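Local coordinates for walker-Type ATPase (Pyrococcus abyssi, PDB 2QEN), which probably binds ATP through a P-loop and has been captured with ADP and magnesium, although its cellular function is unknown, at residues E225-E230 with G253-A258. The protein carries 1 engineered substitution. Numbering follows the deposited sequence.
Sequences ENEIEE and GDFGRA
At the N-terminal end of helix 255-280, capped by D254, F255 in the first helical turn reaches across to E227 and E230 on helix 225-235, a surface example of how a helix start can be packed as well as capped. With CG anti to the backbone N (chi1 177°), the F255 ring is carried to the first turn of the other helix, where CE1 approaches the backbone oxygen of E227 at 3.3 Å. E230 crosses the phenyl group nearly at a right angle and touches it with aliphatic carbon, CG standing 3.6 Å from F255 CZ, before a bend at chi2 (86°) leads its carboxylate away. E227 instead runs extended past F255 in the opposite sense, and its OE1 comes 3.6 Å from F255 CB. A water bridges the same pair, accepting from F255 N at 2.9 Å and donating weakly to E227 OE1, which also hydrogen-bonds the hydroxyl of Y249. Replacing F255 by an alanine would probably strip E230 CB and CG of their aromatic partner and open a gap between the two helix starts. The cap itself is nearly straight, R257 N meeting D254 OD2 at 2.8 Å and 166°, on the anti side of the carboxylate; R257 NH1 adds a long, purely electrostatic attraction to that oxygen. Helix 239-252 precedes the turn at G253, and its F245 and Y249 pack against A258, while I228 faces helix 205-217, placing the contact at the outer edge of a helical cluster away from the nucleotide site.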
loop_
_atom_site.group_PDB
_atom_site.type_symbol
_atom_site.label_atom_id
_atom_site.label_comp_id
_atom_site.label_asym_id
_atom_site.label_seq_id
_atom_site.Cartn_x
_atom_site.Cartn_y
_atom_site.Cartn_z
ATOM N N GLU A 225 -12.457 8.846 -28.545
ATOM C CA GLU A 225 -13.124 7.903 -27.650
ATOM C C GLU A 225 -12.482 6.520 -27.647
ATOM O O GLU A 225 -12.241 5.952 -26.580
ATOM C CB GLU A 225 -14.601 7.772 -28.031
ATOM C CG GLU A 225 -15.399 6.999 -27.001
ATOM C CD GLU A 225 -16.834 6.750 -27.410
ATOM O OE1 GLU A 225 -17.244 7.185 -28.508
ATOM O OE2 GLU A 225 -17.557 6.111 -26.615
ATOM N N ASN A 226 -12.204 5.995 -28.842
ATOM C CA ASN A 226 -11.603 4.671 -29.006
ATOM C C ASN A 226 -10.181 4.508 -28.428
ATOM O O ASN A 226 -9.792 3.400 -28.067
ATOM C CB ASN A 226 -11.651 4.232 -30.482
ATOM C CG ASN A 226 -12.994 3.580 -30.871
ATOM O OD1 ASN A 226 -13.797 3.183 -30.009
ATOM N ND2 ASN A 226 -13.234 3.463 -32.177
ATOM N N GLU A 227 -9.421 5.603 -28.345
ATOM C CA GLU A 227 -8.081 5.578 -27.763
ATOM C C GLU A 227 -8.138 5.479 -26.233
ATOM O O GLU A 227 -7.316 4.800 -25.610
ATOM C CB GLU A 227 -7.259 6.814 -28.176
ATOM C CG GLU A 227 -6.897 6.881 -29.679
ATOM C CD GLU A 227 -6.075 8.122 -30.027
ATOM O OE1 GLU A 227 -5.349 8.644 -29.142
ATOM O OE2 GLU A 227 -6.158 8.587 -31.188
ATOM N N ILE A 228 -9.094 6.175 -25.629
ATOM C CA ILE A 228 -9.333 6.039 -24.191
ATOM C C ILE A 228 -9.853 4.628 -23.845
ATOM O O ILE A 228 -9.388 4.014 -22.882
ATOM C CB ILE A 228 -10.233 7.196 -23.640
ATOM C CG1 ILE A 228 -9.378 8.477 -23.491
ATOM C CG2 ILE A 228 -10.908 6.807 -22.293
ATOM C CD1 ILE A 228 -10.167 9.761 -23.475
ATOM N N GLU A 229 -10.781 4.107 -24.645
ATOM C CA GLU A 229 -11.252 2.726 -24.473
ATOM C C GLU A 229 -10.112 1.717 -24.570
ATOM O O GLU A 229 -9.995 0.831 -23.726
ATOM C CB GLU A 229 -12.347 2.381 -25.486
ATOM C CG GLU A 229 -13.522 3.329 -25.434
ATOM C CD GLU A 229 -14.820 2.688 -25.862
ATOM O OE1 GLU A 229 -14.992 2.435 -27.082
ATOM O OE2 GLU A 229 -15.673 2.459 -24.965
ATOM N N GLU A 230 -9.266 1.864 -25.594
ATOM C CA GLU A 230 -8.100 0.992 -25.765
ATOM C C GLU A 230 -7.102 1.091 -24.589
ATOM O O GLU A 230 -6.545 0.090 -24.156
ATOM C CB GLU A 230 -7.408 1.273 -27.108
ATOM C CG GLU A 230 -6.488 0.160 -27.601
ATOM C CD GLU A 230 -7.210 -0.918 -28.395
ATOM O OE1 GLU A 230 -7.632 -0.670 -29.556
ATOM O OE2 GLU A 230 -7.345 -2.034 -27.850
ATOM N N GLY A 253 1.798 12.689 -27.592
ATOM C CA GLY A 253 0.722 13.096 -28.518
ATOM C C GLY A 253 0.139 11.987 -29.375
ATOM O O GLY A 253 -0.579 12.253 -30.344
ATOM N N ASP A 254 0.411 10.736 -29.001
ATOM C CA ASP A 254 0.059 9.595 -29.843
ATOM C C ASP A 254 -0.257 8.375 -28.975
ATOM O O ASP A 254 0.469 8.092 -28.002
ATOM C CB ASP A 254 1.208 9.310 -30.811
ATOM C CG ASP A 254 0.995 8.045 -31.621
ATOM O OD1 ASP A 254 0.207 8.089 -32.572
ATOM O OD2 ASP A 254 1.619 7.008 -31.307
ATOM N N PHE A 255 -1.348 7.672 -29.307
ATOM C CA PHE A 255 -1.736 6.506 -28.516
ATOM C C PHE A 255 -0.648 5.434 -28.497
ATOM O O PHE A 255 -0.294 4.954 -27.432
ATOM C CB PHE A 255 -3.075 5.872 -28.932
ATOM C CG PHE A 255 -3.394 4.640 -28.132
ATOM C CD1 PHE A 255 -3.984 4.746 -26.877
ATOM C CD2 PHE A 255 -3.031 3.376 -28.596
ATOM C CE1 PHE A 255 -4.225 3.625 -26.113
ATOM C CE2 PHE A 255 -3.283 2.243 -27.835
ATOM C CZ PHE A 255 -3.871 2.377 -26.583
ATOM N N GLY A 256 -0.145 5.054 -29.668
ATOM C CA GLY A 256 0.892 4.026 -29.763
ATOM C C GLY A 256 2.145 4.323 -28.950
ATOM O O GLY A 256 2.568 3.490 -28.156
ATOM N N ARG A 257 2.723 5.509 -29.153
ATOM C CA ARG A 257 3.952 5.922 -28.462
ATOM C C ARG A 257 3.755 6.156 -26.963
ATOM O O ARG A 257 4.612 5.781 -26.165
ATOM C CB ARG A 257 4.578 7.165 -29.117
ATOM C CG ARG A 257 5.379 6.849 -30.348
ATOM C CD ARG A 257 6.111 8.079 -30.881
ATOM N NE ARG A 257 5.213 9.216 -31.087
ATOM C CZ ARG A 257 4.504 9.431 -32.192
ATOM N NH1 ARG A 257 4.591 8.609 -33.229
ATOM N NH2 ARG A 257 3.725 10.502 -32.267
ATOM N N ALA A 258 2.627 6.752 -26.578
ATOM C CA ALA A 258 2.287 6.875 -25.145
ATOM C C ALA A 258 2.161 5.519 -24.443
ATOM O O ALA A 258 2.623 5.351 -23.308
ATOM C CB ALA A 258 1.017 7.663 -24.964
HETATM O O HOH W 1 -3.241 9.074 -30.934
#